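Local coordinates for VC0179-like protein (PDB 4XJ6) that probably joins GTP and ATP into a cyclic GMP-AMP dinucleotide, as a magnesium-dependent bacterial homologue of cyclic GMP-AMP synthase, at residues E261-E266 with S296-M301; G273-V278 with T302-I307; E338-D341 with P347-P350. All coordinates share one frame; numbering follows the deposited sequence.

Along the chain, 261-266 on helix 257-271 comes first and 273-278 on helix 274-289 follows. Helix 297-310 then returns past both. Its N-cap and first turn, 296-301, close interaction 1, and the next turns, 302-307, close interaction 2. The two loops therefore cross, and one helix packs against two successive ones. W263 of interaction 1 also touches T302 and V305 of interaction 2. Interaction 3 comes later, in series. It closes a short loop between helices 318-335 and 357-377, where 338-341 meets 347-350. P340 packs on W263, and L348 reaches I298 and T302, so this loop joins the helical core to the nucleotide pocket.

Interaction 1 of 3, residues E261-E266 with S296-M301; sequences EDWFNE and SSISLM. With GH3 (3'-deoxy-guanosine-5'-triphosphate), chain D.
M301 sets its terminal methyl over one face of the F264 ring. CE lies 3.5 Å from the F264 ring centroid and 11° off the ring normal, which makes a CH-pi contact. SD stands farther out above the same face, so this is a Met-aromatic pair led by the methyl. The bend at chi3 of M301 (71°) turns CE onto the ring. W263 comes in differently. The edge of its indole points at the backbone of M301, with W263 CH2 4.0 Å from M301 C. On the same ring, W263 CZ3 is 4.1 Å from the I298 CD1 methyl. Around this layer, Y115 meets F264 edge-to-face, and L275 and C279 of helix 274-289 also touch F264. S296 is the N-cap of helix 297-310; its OG accepts a weak bond from S299 N. S299 OG in turn binds S296 O at 2.9 Å. Next to this cap, S297 and I298 belong to the pocket of 3'-deoxy-GTP, and I298 CG2 lies 3.9 Å from N7 of the guanine. The same helix start carries M301. Methyls, two aromatic rings and a backbone carbonyl make the contact, so dispersion and CH-pi attraction, rather than hydrogen bonds, probably hold the helices here.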
loop_
_atom_site.group_PDB
_atom_site.type_symbol
_atom_site.label_atom_id
_atom_site.label_comp_id
_atom_site.label_asym_id
_atom_site.label_seq_id
_atom_site.Cartn_x
_atom_site.Cartn_y
_atom_site.Cartn_z
ATOM N N GLU A 261 -5.581 0.108 -9.752
ATOM C CA GLU A 261 -6.940 0.131 -9.226
ATOM C C GLU A 261 -7.950 -0.249 -10.307
ATOM O O GLU A 261 -8.807 -1.111 -10.090
ATOM C CB GLU A 261 -7.272 1.511 -8.656
ATOM C CG GLU A 261 -8.719 1.660 -8.216
ATOM C CD GLU A 261 -9.003 3.004 -7.571
ATOM O OE1 GLU A 261 -8.054 3.796 -7.379
ATOM O OE2 GLU A 261 -10.183 3.264 -7.255
ATOM N N ASP A 262 -7.836 0.392 -11.468
ATOM C CA ASP A 262 -8.714 0.104 -12.597
ATOM C C ASP A 262 -8.560 -1.333 -13.071
ATOM O O ASP A 262 -9.543 -1.993 -13.390
ATOM C CB ASP A 262 -8.436 1.057 -13.761
ATOM C CG ASP A 262 -8.892 2.471 -13.481
ATOM O OD1 ASP A 262 -9.686 2.662 -12.537
ATOM O OD2 ASP A 262 -8.459 3.388 -14.211
ATOM N N TRP A 263 -7.321 -1.811 -13.113
ATOM C CA TRP A 263 -7.043 -3.167 -13.565
ATOM C C TRP A 263 -7.650 -4.217 -12.644
ATOM O O TRP A 263 -8.206 -5.213 -13.108
ATOM C CB TRP A 263 -5.536 -3.393 -13.676
ATOM C CG TRP A 263 -5.149 -4.835 -13.614
ATOM C CD1 TRP A 263 -5.146 -5.727 -14.644
ATOM C CD2 TRP A 263 -4.701 -5.553 -12.458
ATOM N NE1 TRP A 263 -4.723 -6.956 -14.202
ATOM C CE2 TRP A 263 -4.444 -6.875 -12.863
ATOM C CE3 TRP A 263 -4.491 -5.204 -11.120
ATOM C CZ2 TRP A 263 -3.987 -7.850 -11.980
ATOM C CZ3 TRP A 263 -4.037 -6.173 -10.245
ATOM C CH2 TRP A 263 -3.792 -7.482 -10.679
ATOM N N PHE A 264 -7.537 -3.993 -11.337
ATOM C CA PHE A 264 -8.036 -4.956 -10.362
ATOM C C PHE A 264 -9.558 -4.961 -10.313
ATOM O O PHE A 264 -10.175 -6.023 -10.228
ATOM C CB PHE A 264 -7.469 -4.674 -8.968
ATOM C CG PHE A 264 -7.887 -5.682 -7.940
ATOM C CD1 PHE A 264 -7.573 -7.018 -8.107
ATOM C CD2 PHE A 264 -8.597 -5.299 -6.811
ATOM C CE1 PHE A 264 -7.956 -7.954 -7.170
ATOM C CE2 PHE A 264 -8.983 -6.236 -5.871
ATOM C CZ PHE A 264 -8.659 -7.565 -6.055
ATOM N N ASN A 265 -10.162 -3.777 -10.364
ATOM C CA ASN A 265 -11.616 -3.665 -10.365
ATOM C C ASN A 265 -12.218 -4.314 -11.605
ATOM O O ASN A 265 -13.246 -4.983 -11.526
ATOM C CB ASN A 265 -12.043 -2.198 -10.266
ATOM C CG ASN A 265 -11.900 -1.645 -8.858
ATOM O OD1 ASN A 265 -12.136 -2.352 -7.878
ATOM N ND2 ASN A 265 -11.510 -0.381 -8.751
ATOM N N GLU A 266 -11.561 -4.127 -12.746
ATOM C CA GLU A 266 -11.998 -4.753 -13.988
ATOM C C GLU A 266 -11.847 -6.269 -13.906
ATOM O O GLU A 266 -12.657 -7.014 -14.457
ATOM C CB GLU A 266 -11.203 -4.211 -15.176
ATOM C CG GLU A 266 -11.671 -4.730 -16.528
ATOM C CD GLU A 266 -13.049 -4.219 -16.902
ATOM O OE1 GLU A 266 -13.432 -3.131 -16.422
ATOM O OE2 GLU A 266 -13.749 -4.908 -17.673
ATOM N N SER A 296 4.930 -9.268 -2.355
ATOM C CA SER A 296 4.060 -8.105 -2.254
ATOM C C SER A 296 2.610 -8.463 -2.565
ATOM O O SER A 296 2.332 -9.458 -3.236
ATOM C CB SER A 296 4.529 -7.002 -3.201
ATOM O OG SER A 296 4.443 -7.427 -4.554
ATOM N N SER A 297 1.691 -7.645 -2.065
ATOM C CA SER A 297 0.272 -7.838 -2.328
ATOM C C SER A 297 -0.031 -7.755 -3.819
ATOM O O SER A 297 -0.860 -8.505 -4.329
ATOM C CB SER A 297 -0.562 -6.804 -1.571
ATOM O OG SER A 297 -0.553 -7.059 -0.178
ATOM N N ILE A 298 0.651 -6.852 -4.516
ATOM C CA ILE A 298 0.383 -6.629 -5.934
ATOM C C ILE A 298 0.784 -7.840 -6.779
ATOM O O ILE A 298 0.098 -8.193 -7.740
ATOM C CB ILE A 298 1.101 -5.349 -6.453
ATOM C CG1 ILE A 298 0.758 -5.089 -7.919
ATOM C CG2 ILE A 298 2.610 -5.425 -6.261
ATOM C CD1 ILE A 298 -0.707 -4.867 -8.154
ATOM N N SER A 299 1.884 -8.489 -6.410
ATOM C CA SER A 299 2.364 -9.644 -7.156
ATOM C C SER A 299 1.456 -10.840 -6.909
ATOM O O SER A 299 1.225 -11.655 -7.803
ATOM C CB SER A 299 3.798 -9.985 -6.767
ATOM O OG SER A 299 3.839 -10.592 -5.493
ATOM N N LEU A 300 0.950 -10.940 -5.684
ATOM C CA LEU A 300 -0.002 -11.984 -5.327
ATOM C C LEU A 300 -1.300 -11.818 -6.104
ATOM O O LEU A 300 -1.839 -12.782 -6.646
ATOM C CB LEU A 300 -0.288 -11.965 -3.826
ATOM C CG LEU A 300 0.771 -12.567 -2.903
ATOM C CD1 LEU A 300 0.311 -12.511 -1.452
ATOM C CD2 LEU A 300 1.080 -13.995 -3.319
ATOM N N MET A 301 -1.797 -10.586 -6.144
ATOM C CA MET A 301 -3.020 -10.270 -6.872
ATOM C C MET A 301 -2.883 -10.582 -8.360
ATOM O O MET A 301 -3.770 -11.188 -8.958
ATOM C CB MET A 301 -3.392 -8.798 -6.684
ATOM C CG MET A 301 -3.816 -8.439 -5.269
ATOM S SD MET A 301 -3.701 -6.673 -4.928
ATOM C CE MET A 301 -5.053 -6.031 -5.913
HETATM P PG GH3 D . -1.962 -4.392 1.446
HETATM O O1G GH3 D . -1.033 -5.536 1.770
HETATM O O2G GH3 D . -1.303 -3.068 1.742
HETATM O O3G GH3 D . -3.209 -4.508 2.286
HETATM O O3B GH3 D . -2.339 -4.500 -0.117
HETATM P PB GH3 D . -2.151 -3.270 -1.145
HETATM O O1B GH3 D . -3.073 -3.460 -2.323
HETATM O O2B GH3 D . -2.461 -1.942 -0.503
HETATM O O3A GH3 D . -0.618 -3.376 -1.640
HETATM P PA GH3 D . 0.500 -2.277 -1.280
HETATM O O1A GH3 D . 1.855 -2.946 -1.257
HETATM O O2A GH3 D . 0.215 -1.588 0.031
HETATM O "O5'" GH3 D . 0.453 -1.191 -2.468
HETATM C "C5'" GH3 D . -0.539 -0.191 -2.507
HETATM C "C4'" GH3 D . -0.586 0.413 -3.904
HETATM O "O4'" GH3 D . 0.719 0.782 -4.298
HETATM C "C3'" GH3 D . -1.102 -0.546 -4.962
HETATM C "C2'" GH3 D . -0.327 -0.144 -6.198
HETATM O "O2'" GH3 D . -1.086 0.763 -6.964
HETATM C "C1'" GH3 D . 0.921 0.549 -5.677
HETATM N N9 GH3 D . 2.063 -0.363 -5.821
HETATM C C8 GH3 D . 2.649 -1.065 -4.800
HETATM N N7 GH3 D . 3.673 -1.794 -5.304
HETATM C C5 GH3 D . 3.749 -1.554 -6.636
HETATM C C6 GH3 D . 4.602 -2.027 -7.624
HETATM O O6 GH3 D . 5.495 -2.822 -7.338
HETATM N N1 GH3 D . 4.442 -1.602 -8.925
HETATM C C2 GH3 D . 3.441 -0.710 -9.243
HETATM N N2 GH3 D . 3.293 -0.303 -10.503
HETATM N N3 GH3 D . 2.597 -0.244 -8.256
HETATM C C4 GH3 D . 2.744 -0.655 -6.974
#

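Interaction 2 of 3, residues G273-V278 with T302-I307; sequences GHLRSV and TAVVNI
The leucine side chain of L275 extends away from its own backbone nitrogen (chi1 177°) and then turns at chi2. This brings both of its methyls to helix 297-310. V304 is turned to match, with CG1 anti to its backbone N (chi1 166°), and that methyl faces helix 274-289. The contact is helix-on-helix packing within the C-terminal domain of this cyclic GMP-AMP synthase relative. The short segments run at 134° to each other, about midway between perpendicular and antiparallel, and their axes come within 10.6 Å. Only aliphatic groups meet across them.

L275 carries most of the contact on its side. Its CD1 serves two neighbours at once, one from each of two consecutive residues. The side chains of L275 and V304 run past each other in opposite senses, and the methyls L275 CD1 and V304 CG1 are 3.7 Å apart. V305 comes across L275 at a slant, and its CG1 touches both leucine methyls. V278, one helical turn after L275, meets V304 from the other helix. V304 CG1 is therefore shared between L275 and V278.

All four side chains are buried. L308, farther along the same helix 297-310, also touches L275 and V278. From other helices, I325 of 318-335 packs on V278 and W263 of 257-271 on V305. The joint thus belongs to a larger helical core. The second methyl of the leucine, L275 CD2, stands 3.8 Å from V305 CG1.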
loop_
_atom_site.group_PDB
_atom_site.type_symbol
_atom_site.label_atom_id
_atom_site.label_comp_id
_atom_site.label_asym_id
_atom_site.label_seq_id
_atom_site.Cartn_x
_atom_site.Cartn_y
_atom_site.Cartn_z
ATOM N N GLY A 273 -16.768 -11.884 -8.133
ATOM C CA GLY A 273 -16.564 -11.312 -6.815
ATOM C C GLY A 273 -15.662 -12.134 -5.914
ATOM O O GLY A 273 -15.102 -11.613 -4.950
ATOM N N HIS A 274 -15.510 -13.418 -6.231
ATOM C CA HIS A 274 -14.700 -14.320 -5.416
ATOM C C HIS A 274 -13.210 -14.003 -5.526
ATOM O O HIS A 274 -12.398 -14.535 -4.767
ATOM C CB HIS A 274 -14.952 -15.778 -5.814
ATOM C CG HIS A 274 -14.638 -16.077 -7.247
ATOM N ND1 HIS A 274 -15.541 -15.859 -8.267
ATOM C CD2 HIS A 274 -13.525 -16.579 -7.833
ATOM C CE1 HIS A 274 -14.996 -16.212 -9.418
ATOM N NE2 HIS A 274 -13.774 -16.652 -9.183
ATOM N N LEU A 275 -12.857 -13.139 -6.474
ATOM C CA LEU A 275 -11.470 -12.732 -6.668
ATOM C C LEU A 275 -10.934 -11.984 -5.452
ATOM O O LEU A 275 -9.793 -12.189 -5.042
ATOM C CB LEU A 275 -11.331 -11.857 -7.911
ATOM C CG LEU A 275 -9.922 -11.314 -8.153
ATOM C CD1 LEU A 275 -8.951 -12.462 -8.371
ATOM C CD2 LEU A 275 -9.902 -10.356 -9.331
ATOM N N ARG A 276 -11.757 -11.108 -4.886
ATOM C CA ARG A 276 -11.366 -10.379 -3.687
ATOM C C ARG A 276 -11.178 -11.336 -2.519
ATOM O O ARG A 276 -10.257 -11.175 -1.718
ATOM C CB ARG A 276 -12.402 -9.311 -3.335
ATOM C CG ARG A 276 -12.251 -8.023 -4.128
ATOM C CD ARG A 276 -13.161 -6.928 -3.595
ATOM N NE ARG A 276 -13.074 -5.710 -4.397
ATOM C CZ ARG A 276 -13.868 -5.437 -5.426
ATOM N NH1 ARG A 276 -14.813 -6.296 -5.781
ATOM N NH2 ARG A 276 -13.719 -4.306 -6.103
ATOM N N SER A 277 -12.053 -12.334 -2.436
ATOM C CA SER A 277 -11.980 -13.329 -1.374
ATOM C C SER A 277 -10.675 -14.119 -1.445
ATOM O O SER A 277 -9.952 -14.217 -0.457
ATOM C CB SER A 277 -13.178 -14.285 -1.443
ATOM O OG SER A 277 -14.412 -13.600 -1.285
ATOM N N VAL A 278 -10.372 -14.667 -2.619
ATOM C CA VAL A 278 -9.171 -15.482 -2.789
ATOM C C VAL A 278 -7.893 -14.645 -2.698
ATOM O O VAL A 278 -6.831 -15.164 -2.354
ATOM C CB VAL A 278 -9.184 -16.244 -4.134
ATOM C CG1 VAL A 278 -10.384 -17.176 -4.209
ATOM C CG2 VAL A 278 -9.199 -15.277 -5.295
ATOM N N THR A 302 -1.764 -10.168 -8.949
ATOM C CA THR A 302 -1.529 -10.354 -10.378
ATOM C C THR A 302 -1.398 -11.827 -10.742
ATOM O O THR A 302 -1.863 -12.260 -11.793
ATOM C CB THR A 302 -0.261 -9.611 -10.839
ATOM O OG1 THR A 302 -0.307 -8.252 -10.384
ATOM C CG2 THR A 302 -0.147 -9.634 -12.360
ATOM N N ALA A 303 -0.759 -12.594 -9.867
ATOM C CA ALA A 303 -0.594 -14.023 -10.099
ATOM C C ALA A 303 -1.942 -14.735 -10.047
ATOM O O ALA A 303 -2.212 -15.628 -10.848
ATOM C CB ALA A 303 0.361 -14.624 -9.084
ATOM N N VAL A 304 -2.788 -14.322 -9.108
ATOM C CA VAL A 304 -4.087 -14.958 -8.906
ATOM C C VAL A 304 -5.023 -14.709 -10.086
ATOM O O VAL A 304 -5.680 -15.636 -10.567
ATOM C CB VAL A 304 -4.754 -14.468 -7.603
ATOM C CG1 VAL A 304 -6.230 -14.848 -7.565
ATOM C CG2 VAL A 304 -4.018 -15.031 -6.390
ATOM N N VAL A 305 -5.080 -13.466 -10.560
ATOM C CA VAL A 305 -5.955 -13.146 -11.682
ATOM C C VAL A 305 -5.452 -13.820 -12.956
ATOM O O VAL A 305 -6.246 -14.154 -13.831
ATOM C CB VAL A 305 -6.075 -11.621 -11.925
ATOM C CG1 VAL A 305 -6.420 -10.890 -10.640
ATOM C CG2 VAL A 305 -4.804 -11.066 -12.526
ATOM N N ASN A 306 -4.140 -14.030 -13.050
ATOM C CA ASN A 306 -3.557 -14.690 -14.211
ATOM C C ASN A 306 -3.982 -16.150 -14.249
ATOM O O ASN A 306 -4.278 -16.701 -15.310
ATOM C CB ASN A 306 -2.030 -14.573 -14.199
ATOM C CG ASN A 306 -1.546 -13.197 -14.625
ATOM O OD1 ASN A 306 -2.313 -12.399 -15.160
ATOM N ND2 ASN A 306 -0.267 -12.916 -14.395
ATOM N N ILE A 307 -4.020 -16.764 -13.072
ATOM C CA ILE A 307 -4.483 -18.136 -12.930
ATOM C C ILE A 307 -5.979 -18.237 -13.199
ATOM O O ILE A 307 -6.424 -19.068 -13.991
ATOM C CB ILE A 307 -4.187 -18.683 -11.522
ATOM C CG1 ILE A 307 -2.679 -18.761 -11.286
ATOM C CG2 ILE A 307 -4.816 -20.050 -11.343
ATOM C CD1 ILE A 307 -2.296 -19.124 -9.864
#

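Interaction 3 of 3, residues E338-D341 with P347-P350; sequences ESPD and PLFP. With GH3 (3'-deoxy-guanosine-5'-triphosphate), chain D.
L348 lays its isobutyl group over the backbone of S339 and against CD of P340. Both segments lie in the irregular loop between helices 318-335 and 357-377. The loop holds two small motifs. S339 starts an ST turn, and L348 with F349 forms a classic beta bulge opposite V337, to which F349 is hydrogen-bonded through the backbone.

The branch point of L348 does much of the touching, with L348 CG 3.7 Å from S339 CA. Its two methyls then part. L348 CD1 meets the proline at P340 CD, also at 3.7 Å, and the two side chains cross at about a right angle. L348 CD2, the other prong of the fork, is 3.9 Å from S339 CB. The same methyl approaches the guanine of 3'-deoxy-GTP, with L348 CD2 3.7 Å from O6. S339 and L348 are both residues of that nucleotide pocket, so this contact forms part of its wall. P347 adds a looser touch, its CB packing against E338 CA at the exposed side.

The ST turn fixes the hydroxyl of S339. With chi1 at 177°, OG sits beside the carbonyl carbon and so near the chain that follows. D344 OD2 is hydrogen-bonded to the same OG and also to the nucleotide, so S339 probably helps to position D344 for the ligand. P340 in turn rests on W263 and T302, which joins the loop to helices 257-271 and 297-310. In the ST turn itself, D341 N gives its hydrogen to S339 OG over 3.1 Å, at an angle of 150°.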
loop_
_atom_site.group_PDB
_atom_site.type_symbol
_atom_site.label_atom_id
_atom_site.label_comp_id
_atom_site.label_asym_id
_atom_site.label_seq_id
_atom_site.Cartn_x
_atom_site.Cartn_y
_atom_site.Cartn_z
ATOM N N GLU A 338 4.562 -10.268 -14.437
ATOM C CA GLU A 338 4.665 -8.937 -15.022
ATOM C C GLU A 338 3.671 -7.981 -14.377
ATOM O O GLU A 338 2.587 -8.387 -13.958
ATOM C CB GLU A 338 4.441 -8.997 -16.534
ATOM C CG GLU A 338 5.496 -9.802 -17.281
ATOM C CD GLU A 338 5.219 -9.884 -18.769
ATOM O OE1 GLU A 338 4.345 -9.132 -19.250
ATOM O OE2 GLU A 338 5.870 -10.700 -19.456
ATOM N N SER A 339 4.050 -6.710 -14.293
ATOM C CA SER A 339 3.183 -5.700 -13.703
ATOM C C SER A 339 1.952 -5.452 -14.564
ATOM O O SER A 339 2.048 -5.385 -15.789
ATOM C CB SER A 339 3.950 -4.391 -13.491
ATOM O OG SER A 339 3.096 -3.380 -12.978
ATOM N N PRO A 340 0.783 -5.322 -13.921
ATOM C CA PRO A 340 -0.443 -4.949 -14.635
ATOM C C PRO A 340 -0.349 -3.528 -15.186
ATOM O O PRO A 340 -1.167 -3.122 -16.010
ATOM C CB PRO A 340 -1.530 -5.066 -13.563
ATOM C CG PRO A 340 -0.808 -5.007 -12.261
ATOM C CD PRO A 340 0.528 -5.632 -12.504
ATOM N N ASP A 341 0.650 -2.785 -14.717
ATOM C CA ASP A 341 0.985 -1.481 -15.274
ATOM C C ASP A 341 2.146 -1.647 -16.244
ATOM O O ASP A 341 3.287 -1.848 -15.832
ATOM C CB ASP A 341 1.338 -0.487 -14.163
ATOM C CG ASP A 341 1.405 0.950 -14.659
ATOM O OD1 ASP A 341 1.714 1.170 -15.849
ATOM O OD2 ASP A 341 1.148 1.869 -13.854
ATOM N N PRO A 347 9.527 -6.327 -13.974
ATOM C CA PRO A 347 8.368 -7.129 -13.577
ATOM C C PRO A 347 8.184 -7.120 -12.060
ATOM O O PRO A 347 9.107 -6.738 -11.339
ATOM C CB PRO A 347 8.722 -8.524 -14.088
ATOM C CG PRO A 347 10.213 -8.559 -14.038
ATOM C CD PRO A 347 10.662 -7.166 -14.396
ATOM N N LEU A 348 7.008 -7.519 -11.588
ATOM C CA LEU A 348 6.752 -7.609 -10.153
ATOM C C LEU A 348 7.604 -8.711 -9.544
ATOM O O LEU A 348 8.016 -8.636 -8.384
ATOM C CB LEU A 348 5.271 -7.876 -9.880
ATOM C CG LEU A 348 4.276 -6.837 -10.396
ATOM C CD1 LEU A 348 2.853 -7.301 -10.142
ATOM C CD2 LEU A 348 4.523 -5.490 -9.743
ATOM N N PHE A 349 7.869 -9.733 -10.348
ATOM C CA PHE A 349 8.631 -10.894 -9.913
ATOM C C PHE A 349 9.324 -11.510 -11.124
ATOM O O PHE A 349 8.668 -11.825 -12.117
ATOM C CB PHE A 349 7.708 -11.911 -9.243
ATOM C CG PHE A 349 8.384 -12.765 -8.216
ATOM C CD1 PHE A 349 8.427 -12.366 -6.891
ATOM C CD2 PHE A 349 8.958 -13.976 -8.568
ATOM C CE1 PHE A 349 9.038 -13.151 -5.939
ATOM C CE2 PHE A 349 9.571 -14.765 -7.617
ATOM C CZ PHE A 349 9.610 -14.351 -6.302
ATOM N N PRO A 350 10.654 -11.677 -11.050
ATOM C CA PRO A 350 11.427 -12.148 -12.206
ATOM C C PRO A 350 11.106 -13.587 -12.602
ATOM O O PRO A 350 10.556 -14.335 -11.794
ATOM C CB PRO A 350 12.875 -12.040 -11.723
ATOM C CG PRO A 350 12.783 -12.168 -10.242
ATOM C CD PRO A 350 11.505 -11.470 -9.866
HETATM P PG GH3 D . -1.962 -4.392 1.446
HETATM O O1G GH3 D . -1.033 -5.536 1.770
HETATM O O2G GH3 D . -1.303 -3.068 1.742
HETATM O O3G GH3 D . -3.209 -4.508 2.286
HETATM O O3B GH3 D . -2.339 -4.500 -0.117
HETATM P PB GH3 D . -2.151 -3.270 -1.145
HETATM O O1B GH3 D . -3.073 -3.460 -2.323
HETATM O O2B GH3 D . -2.461 -1.942 -0.503
HETATM O O3A GH3 D . -0.618 -3.376 -1.640
HETATM P PA GH3 D . 0.500 -2.277 -1.280
HETATM O O1A GH3 D . 1.855 -2.946 -1.257
HETATM O O2A GH3 D . 0.215 -1.588 0.031
HETATM O "O5'" GH3 D . 0.453 -1.191 -2.468
HETATM C "C5'" GH3 D . -0.539 -0.191 -2.507
HETATM C "C4'" GH3 D . -0.586 0.413 -3.904
HETATM O "O4'" GH3 D . 0.719 0.782 -4.298
HETATM C "C3'" GH3 D . -1.102 -0.546 -4.962
HETATM C "C2'" GH3 D . -0.327 -0.144 -6.198
HETATM O "O2'" GH3 D . -1.086 0.763 -6.964
HETATM C "C1'" GH3 D . 0.921 0.549 -5.677
HETATM N N9 GH3 D . 2.063 -0.363 -5.821
HETATM C C8 GH3 D . 2.649 -1.065 -4.800
HETATM N N7 GH3 D . 3.673 -1.794 -5.304
HETATM C C5 GH3 D . 3.749 -1.554 -6.636
HETATM C C6 GH3 D . 4.602 -2.027 -7.624
HETATM O O6 GH3 D . 5.495 -2.822 -7.338
HETATM N N1 GH3 D . 4.442 -1.602 -8.925
HETATM C C2 GH3 D . 3.441 -0.710 -9.243
HETATM N N2 GH3 D . 3.293 -0.303 -10.503
HETATM N N3 GH3 D . 2.597 -0.244 -8.256
HETATM C C4 GH3 D . 2.744 -0.655 -6.974
#